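Local coordinates for protein lectin 2 (Agrocybe aegerita, PDB 4TQJ) that specifically recognises non-reducing terminal N-acetylglucosamine as a fungal lectin built on a beta-propeller fold, at residues A[304-309]-A[321-326]; A[99-104]-A[140-145]. The protein carries 1 engineered substitution. All blocks are in the same frame, centred on the assembly; numbering follows the deposited sequence.

How the interactions relate
From the N terminus, interaction 2 comes first. It brings 99-104, the end of an edge strand of one four-stranded antiparallel sheet and the turn after it, against 140-145 on the third strand of the next sheet, and so closes a loop whose 35 intervening residues hold the first two strands of that second sheet. Interaction 1 follows well after, in series: 304-309 pairs with 321-326 inside a single sheet, closing a short hairpin. The loops neither nest nor cross. The centres of the two contacts lie about 43 Å apart, on opposite sides of the chain's centre. One contact joins two neighbouring blades of the propeller; the other completes the outer edge of a third.

Interaction 1 of 2, residues A[304-309]-A[321-326]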
ATOM      1  N   ALA A 304      32.065   3.564 -14.910  1.00 12.17           N
ATOM      2  CA  ALA A 304      32.536   3.852 -13.563  1.00 15.27           C
ATOM      3  C   ALA A 304      31.396   3.868 -12.544  1.00 15.43           C
ATOM      4  O   ALA A 304      31.632   3.857 -11.345  1.00 12.99           O
ATOM      5  CB  ALA A 304      33.281   5.170 -13.529  1.00 17.80           C
ATOM      6  N   GLY A 305      30.160   3.912 -13.023  1.00 15.26           N
ATOM      7  CA  GLY A 305      29.028   3.994 -12.125  1.00 13.68           C
ATOM      8  C   GLY A 305      27.889   4.662 -12.857  1.00 16.42           C
ATOM      9  O   GLY A 305      27.845   4.655 -14.094  1.00 12.58           O
ATOM     10  N   VAL A 306      26.987   5.270 -12.094  1.00 13.04           N
ATOM     11  CA  VAL A 306      25.753   5.800 -12.642  1.00 11.52           C
ATOM     12  C   VAL A 306      25.877   7.273 -12.960  1.00 12.36           C
ATOM     13  O   VAL A 306      26.329   8.055 -12.127  1.00 16.26           O
ATOM     14  CB  VAL A 306      24.600   5.631 -11.633  1.00 10.37           C
ATOM     15  CG1 VAL A 306      23.300   6.106 -12.252  1.00 11.28           C
ATOM     16  CG2 VAL A 306      24.500   4.161 -11.174  1.00 14.94           C
ATOM     17  N   TYR A 307      25.455   7.643 -14.161  1.00 11.75           N
ATOM     18  CA  TYR A 307      25.439   9.036 -14.600  1.00 13.97           C
ATOM     19  C   TYR A 307      24.012   9.541 -14.725  1.00 13.62           C
ATOM     20  O   TYR A 307      23.102   8.781 -15.069  1.00 12.46           O
ATOM     21  CB  TYR A 307      26.151   9.176 -15.945  1.00 14.16           C
ATOM     22  CG  TYR A 307      27.624   8.906 -15.832  1.00 15.57           C
ATOM     23  CD1 TYR A 307      28.535   9.949 -15.698  1.00 21.20           C
ATOM     24  CD2 TYR A 307      28.106   7.612 -15.822  1.00 15.20           C
ATOM     25  CE1 TYR A 307      29.901   9.700 -15.577  1.00 23.57           C
ATOM     26  CE2 TYR A 307      29.471   7.353 -15.699  1.00 18.39           C
ATOM     27  CZ  TYR A 307      30.359   8.397 -15.571  1.00 17.43           C
ATOM     28  OH  TYR A 307      31.710   8.125 -15.452  1.00 19.07           O
ATOM     29  N   VAL A 308      23.817  10.823 -14.447  1.00 14.29           N
ATOM     30  CA  VAL A 308      22.488  11.411 -14.512  1.00 13.57           C
ATOM     31  C   VAL A 308      22.559  12.792 -15.135  1.00 14.85           C
ATOM     32  O   VAL A 308      23.501  13.547 -14.886  1.00 17.42           O
ATOM     33  CB  VAL A 308      21.861  11.538 -13.104  1.00 15.41           C
ATOM     34  CG1 VAL A 308      20.648  12.436 -13.138  1.00 18.70           C
ATOM     35  CG2 VAL A 308      21.539  10.146 -12.513  1.00 14.26           C
ATOM     36  N   ALA A 309      21.574  13.114 -15.962  1.00 11.33           N
ATOM     37  CA  ALA A 309      21.384  14.487 -16.407  1.00 16.28           C
ATOM     38  C   ALA A 309      19.994  14.904 -15.970  1.00 14.38           C
ATOM     39  O   ALA A 309      19.010  14.259 -16.321  1.00 13.18           O
ATOM     40  CB  ALA A 309      21.532  14.612 -17.910  1.00 13.16           C
ATOM     41  N   LYS A 321      26.428  14.099 -14.977  1.00 17.42           N
ATOM     42  CA  LYS A 321      27.522  13.931 -14.028  1.00 20.96           C
ATOM     43  C   LYS A 321      27.463  12.550 -13.376  1.00 17.58           C
ATOM     44  O   LYS A 321      26.420  11.891 -13.384  1.00 16.28           O
ATOM     45  CB  LYS A 321      27.527  15.055 -12.984  1.00 23.02           C
ATOM     46  CG  LYS A 321      26.159  15.351 -12.363  1.00 26.69           C
ATOM     47  CD  LYS A 321      26.126  16.752 -11.740  1.00 33.08           C
ATOM     48  CE  LYS A 321      25.857  16.705 -10.244  1.00 35.97           C
ATOM     49  NZ  LYS A 321      25.763  18.083  -9.638  1.00 38.00           N
ATOM     50  N   LEU A 322      28.591  12.096 -12.843  1.00 18.32           N
ATOM     51  CA  LEU A 322      28.632  10.813 -12.152  1.00 17.45           C
ATOM     52  C   LEU A 322      28.036  11.024 -10.765  1.00 20.95           C
ATOM     53  O   LEU A 322      28.519  11.860 -10.004  1.00 18.00           O
ATOM     54  CB  LEU A 322      30.074  10.311 -12.039  1.00 16.47           C
ATOM     55  CG  LEU A 322      30.353   9.037 -11.242  1.00 17.79           C
ATOM     56  CD1 LEU A 322      29.712   7.827 -11.901  1.00 13.46           C
ATOM     57  CD2 LEU A 322      31.858   8.831 -11.110  1.00 23.14           C
ATOM     58  N   VAL A 323      26.986  10.282 -10.436  1.00 18.05           N
ATOM     59  CA  VAL A 323      26.313  10.496  -9.152  1.00 19.91           C
ATOM     60  C   VAL A 323      26.537   9.376  -8.137  1.00 22.77           C
ATOM     61  O   VAL A 323      26.299   9.559  -6.948  1.00 21.80           O
ATOM     62  CB  VAL A 323      24.805  10.722  -9.324  1.00 17.42           C
ATOM     63  CG1 VAL A 323      24.547  11.950 -10.169  1.00 19.31           C
ATOM     64  CG2 VAL A 323      24.121   9.472  -9.918  1.00 17.68           C
ATOM     65  N   LEU A 324      26.996   8.223  -8.607  1.00 15.61           N
ATOM     66  CA  LEU A 324      27.079   7.059  -7.758  1.00 17.37           C
ATOM     67  C   LEU A 324      28.123   6.120  -8.316  1.00 17.75           C
ATOM     68  O   LEU A 324      27.979   5.630  -9.430  1.00 16.84           O
ATOM     69  CB  LEU A 324      25.712   6.356  -7.712  1.00 20.81           C
ATOM     70  CG  LEU A 324      25.527   5.172  -6.762  1.00 19.73           C
ATOM     71  CD1 LEU A 324      25.806   5.586  -5.339  1.00 21.87           C
ATOM     72  CD2 LEU A 324      24.129   4.582  -6.876  1.00 22.61           C
ATOM     73  N   LYS A 325      29.172   5.870  -7.537  1.00 18.96           N
ATOM     74  CA  LYS A 325      30.282   5.031  -7.978  1.00 18.60           C
ATOM     75  C   LYS A 325      30.015   3.547  -7.748  1.00 19.60           C
ATOM     76  O   LYS A 325      30.779   2.863  -7.057  1.00 16.81           O
ATOM     77  CB  LYS A 325      31.585   5.463  -7.288  1.00 23.22           C
ATOM     78  CG  LYS A 325      31.990   6.909  -7.593  1.00 30.56           C
ATOM     79  CD  LYS A 325      33.109   7.400  -6.678  1.00 35.00           C
ATOM     80  CE  LYS A 325      33.729   8.686  -7.198  1.00 39.24           C
ATOM     81  NZ  LYS A 325      32.724   9.776  -7.332  1.00 43.01           N
ATOM     82  N   ASP A 326      28.931   3.053  -8.346  1.00 16.93           N
ATOM     83  CA  ASP A 326      28.555   1.651  -8.226  1.00 14.94           C
ATOM     84  C   ASP A 326      27.569   1.276  -9.321  1.00 14.97           C
ATOM     85  O   ASP A 326      27.118   2.141 -10.076  1.00 14.18           O
ATOM     86  CB  ASP A 326      27.924   1.372  -6.852  1.00 16.20           C
ATOM     87  CG  ASP A 326      28.348   0.027  -6.282  1.00 18.73           C
ATOM     88  OD1 ASP A 326      28.522  -0.938  -7.068  1.00 18.08           O
ATOM     89  OD2 ASP A 326      28.526  -0.057  -5.050  1.00 20.72           O
TER
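V306 offers both its backbone polar atoms to the facing strand, and the two bonds land on different residues: its N donates to L324 O at 2.9 Å, while its O accepts from V323 N, with an N-H...O angle of 168°. V323 and L324 thus both face V306, a classic beta bulge that shifts the antiparallel register by one residue. Past the bulge V308 and K321 form a regular hydrogen-bonded pair, each N reaching the other's O at 3.0 Å. L324 O also takes a weak bond from D326 N, across the inverse gamma turn centred on K325, and a CA-H...O contact from G305 CA at 3.3 Å. G305 has phi/psi angles (154°, -155°) that call for glycine. A304 O, beside that turn, accepts from Q331 NE2. Between Y307 and L322, the non-hydrogen-bonded pair, side chains do the work: L322 CD1 lies over one ring face, offset toward the CE2-CZ rim and 4.0 Å from the centroid, in a CH-pi contact, while L322 CB touches CE1. V323 CG2 packs against V308 CG2 at 3.7 Å. This hairpin forms the outer half of a four-stranded propeller blade, and both its strands fall in an FG-GAP-like repeat. The sheet continues inward from strand 306-309 through backbone bonds of Y307 with G300 and A309 with V298, V306 rests on V299 and F301, and 321-324 is the blade's outer edge strand.

Interaction 2 of 2, residues A[99-104]-A[140-145]; sequences MVIANF and LVSRNN
F104 turns the rim of its ring toward strand 139-142 and spans the backbone between L140 and S142. CE1 meets L140 CB at 3.8 Å, the CB approaching from one side of the ring plane; L140 touches through this atom, its end leading away. CE2, on the other side of the ring tip, meets S142 CB at 3.8 Å, and CZ, between them, comes within 4.4 Å of V141 C. L140 O lies 3.8 Å from CE1. This oxygen, V141 C and S142 CB all sit at the ring edge, near its plane, and the contacts are van der Waals in kind. The CB of F104 already points toward the strand, which lets the far rim of the ring reach L140 and S142. The ring projects from a residue of positive phi, 63°, shortly after the inverse gamma turn centred on A102.

I101 makes the second point of contact. Its CG1 is anti to the backbone N (chi1 -167°) and chi2 is extended as well (169°), which puts the methyl CD1 at the far end of the chain, 3.5 Å from S142 OG and 3.9 Å from S142 CB. That hydroxyl has its polar partner in G151 O, to which it is hydrogen-bonded, so the methyl packs beside an oxygen already satisfied.

Two adjacent propeller blades meet here. I101 and F104 both rest on V82 of strand 82-85 in their own blade and on I131 of strand 130-134 in the next. The F104 ring also meets W111, while S142 is backbone-bonded to I131 within the four-stranded sheet that receives the contact.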
ATOM      1  N   MET A  99      -8.141 -19.342 -15.711  1.00 30.06           N
ATOM      2  CA  MET A  99      -8.015 -18.981 -17.121  1.00 32.05           C
ATOM      3  C   MET A  99      -9.180 -18.093 -17.545  1.00 31.17           C
ATOM      4  O   MET A  99     -10.328 -18.530 -17.565  1.00 32.45           O
ATOM      5  CB  MET A  99      -7.942 -20.227 -18.007  1.00 27.84           C
ATOM      6  CG  MET A  99      -7.853 -19.922 -19.494  1.00 30.04           C
ATOM      7  SD  MET A  99      -7.956 -21.410 -20.513  1.00 43.00           S
ATOM      8  CE  MET A  99      -9.497 -22.100 -19.920  1.00 35.56           C
ATOM      9  N   VAL A 100      -8.871 -16.849 -17.898  1.00 30.28           N
ATOM     10  CA  VAL A 100      -9.892 -15.834 -18.149  1.00 26.45           C
ATOM     11  C   VAL A 100     -10.217 -15.643 -19.632  1.00 21.83           C
ATOM     12  O   VAL A 100     -11.192 -14.976 -19.967  1.00 31.85           O
ATOM     13  CB  VAL A 100      -9.485 -14.477 -17.529  1.00 26.90           C
ATOM     14  CG1 VAL A 100      -9.230 -14.632 -16.047  1.00 29.37           C
ATOM     15  CG2 VAL A 100      -8.238 -13.917 -18.222  1.00 24.09           C
ATOM     16  N   ILE A 101      -9.408 -16.216 -20.519  1.00 23.16           N
ATOM     17  CA  ILE A 101      -9.681 -16.109 -21.951  1.00 23.31           C
ATOM     18  C   ILE A 101      -8.827 -17.042 -22.808  1.00 27.77           C
ATOM     19  O   ILE A 101      -7.624 -17.233 -22.565  1.00 28.43           O
ATOM     20  CB  ILE A 101      -9.560 -14.638 -22.471  1.00 29.70           C
ATOM     21  CG1 ILE A 101     -10.163 -14.494 -23.871  1.00 25.23           C
ATOM     22  CG2 ILE A 101      -8.109 -14.165 -22.478  1.00 25.82           C
ATOM     23  CD1 ILE A 101     -10.320 -13.059 -24.316  1.00 24.06           C
ATOM     24  N   ALA A 102      -9.468 -17.618 -23.819  1.00 23.66           N
ATOM     25  CA  ALA A 102      -8.814 -18.511 -24.758  1.00 28.51           C
ATOM     26  C   ALA A 102      -8.261 -17.760 -25.973  1.00 27.14           C
ATOM     27  O   ALA A 102      -8.569 -18.090 -27.114  1.00 22.88           O
ATOM     28  CB  ALA A 102      -9.783 -19.616 -25.199  1.00 33.03           C
ATOM     29  N   ASN A 103      -7.427 -16.753 -25.718  1.00 27.02           N
ATOM     30  CA  ASN A 103      -6.780 -15.992 -26.784  1.00 25.75           C
ATOM     31  C   ASN A 103      -5.432 -15.448 -26.292  1.00 20.08           C
ATOM     32  O   ASN A 103      -5.116 -15.568 -25.109  1.00 21.34           O
ATOM     33  CB  ASN A 103      -7.667 -14.825 -27.240  1.00 27.07           C
ATOM     34  CG  ASN A 103      -8.925 -15.280 -27.970  1.00 27.73           C
ATOM     35  OD1 ASN A 103      -9.951 -15.545 -27.353  1.00 29.47           O
ATOM     36  ND2 ASN A 103      -8.851 -15.350 -29.291  1.00 28.11           N
ATOM     37  N   PHE A 104      -4.656 -14.851 -27.191  1.00 20.79           N
ATOM     38  CA  PHE A 104      -3.379 -14.219 -26.825  1.00 22.00           C
ATOM     39  C   PHE A 104      -2.373 -15.233 -26.286  1.00 22.07           C
ATOM     40  O   PHE A 104      -1.465 -14.887 -25.525  1.00 20.95           O
ATOM     41  CB  PHE A 104      -3.592 -13.093 -25.804  1.00 15.88           C
ATOM     42  CG  PHE A 104      -4.469 -11.964 -26.309  1.00 20.26           C
ATOM     43  CD1 PHE A 104      -3.968 -11.000 -27.176  1.00 18.69           C
ATOM     44  CD2 PHE A 104      -5.784 -11.862 -25.902  1.00 22.07           C
ATOM     45  CE1 PHE A 104      -4.787  -9.964 -27.638  1.00 19.81           C
ATOM     46  CE2 PHE A 104      -6.598 -10.833 -26.355  1.00 18.44           C
ATOM     47  CZ  PHE A 104      -6.102  -9.887 -27.218  1.00 20.03           C
ATOM     48  N   LEU A 140      -5.012  -6.128 -31.456  1.00 22.13           N
ATOM     49  CA  LEU A 140      -6.150  -6.871 -30.946  1.00 20.13           C
ATOM     50  C   LEU A 140      -6.396  -6.441 -29.519  1.00 24.53           C
ATOM     51  O   LEU A 140      -5.457  -6.371 -28.720  1.00 21.93           O
ATOM     52  CB  LEU A 140      -5.865  -8.377 -30.956  1.00 21.01           C
ATOM     53  CG  LEU A 140      -6.001  -9.163 -32.255  1.00 25.59           C
ATOM     54  CD1 LEU A 140      -7.354  -8.915 -32.876  1.00 29.42           C
ATOM     55  CD2 LEU A 140      -4.884  -8.818 -33.227  1.00 20.29           C
ATOM     56  N   VAL A 141      -7.651  -6.150 -29.199  1.00 16.52           N
ATOM     57  CA  VAL A 141      -8.026  -5.797 -27.839  1.00 19.96           C
ATOM     58  C   VAL A 141      -9.136  -6.714 -27.327  1.00 24.30           C
ATOM     59  O   VAL A 141     -10.096  -7.006 -28.042  1.00 22.85           O
ATOM     60  CB  VAL A 141      -8.478  -4.324 -27.740  1.00 14.75           C
ATOM     61  CG1 VAL A 141      -9.181  -4.061 -26.416  1.00 21.48           C
ATOM     62  CG2 VAL A 141      -7.293  -3.395 -27.897  1.00 18.58           C
ATOM     63  N   SER A 142      -8.989  -7.189 -26.097  1.00 19.27           N
ATOM     64  CA  SER A 142     -10.108  -7.817 -25.408  1.00 24.00           C
ATOM     65  C   SER A 142     -10.456  -6.954 -24.217  1.00 20.31           C
ATOM     66  O   SER A 142      -9.646  -6.770 -23.309  1.00 19.72           O
ATOM     67  CB  SER A 142      -9.791  -9.245 -24.959  1.00 21.37           C
ATOM     68  OG  SER A 142     -10.623  -9.600 -23.860  1.00 24.01           O
ATOM     69  N   ARG A 143     -11.660  -6.399 -24.242  1.00 23.11           N
ATOM     70  CA  ARG A 143     -12.107  -5.523 -23.182  1.00 21.56           C
ATOM     71  C   ARG A 143     -12.322  -6.313 -21.890  1.00 25.14           C
ATOM     72  O   ARG A 143     -12.888  -7.409 -21.894  1.00 24.11           O
ATOM     73  CB  ARG A 143     -13.369  -4.757 -23.611  1.00 24.17           C
ATOM     74  CG  ARG A 143     -13.065  -3.634 -24.604  1.00 24.85           C
ATOM     75  CD  ARG A 143     -14.211  -3.291 -25.545  1.00 32.77           C
ATOM     76  NE  ARG A 143     -15.197  -2.403 -24.943  1.00 37.60           N
ATOM     77  CZ  ARG A 143     -15.837  -1.435 -25.597  1.00 35.24           C
ATOM     78  NH1 ARG A 143     -15.587  -1.207 -26.877  1.00 34.01           N
ATOM     79  NH2 ARG A 143     -16.722  -0.681 -24.959  1.00 40.71           N
ATOM     80  N   ASN A 144     -11.851  -5.742 -20.790  1.00 19.15           N
ATOM     81  CA  ASN A 144     -12.041  -6.321 -19.470  1.00 19.84           C
ATOM     82  C   ASN A 144     -13.402  -5.898 -18.952  1.00 24.60           C
ATOM     83  O   ASN A 144     -13.601  -4.740 -18.589  1.00 19.98           O
ATOM     84  CB  ASN A 144     -10.942  -5.829 -18.522  1.00 21.53           C
ATOM     85  CG  ASN A 144     -11.048  -6.428 -17.123  1.00 23.97           C
ATOM     86  OD1 ASN A 144     -12.118  -6.857 -16.692  1.00 21.59           O
ATOM     87  ND2 ASN A 144      -9.926  -6.448 -16.405  1.00 19.74           N
ATOM     88  N   ASN A 145     -14.341  -6.842 -18.921  1.00 23.23           N
ATOM     89  CA  ASN A 145     -15.723  -6.520 -18.597  1.00 28.51           C
ATOM     90  C   ASN A 145     -16.149  -6.848 -17.182  1.00 25.69           C
ATOM     91  O   ASN A 145     -17.332  -7.064 -16.922  1.00 30.34           O
ATOM     92  CB  ASN A 145     -16.655  -7.199 -19.592  1.00 29.78           C
ATOM     93  CG  ASN A 145     -16.600  -6.554 -20.939  1.00 21.24           C
ATOM     94  OD1 ASN A 145     -16.517  -5.330 -21.041  1.00 24.83           O
ATOM     95  ND2 ASN A 145     -16.628  -7.362 -21.989  1.00 23.60           N
TER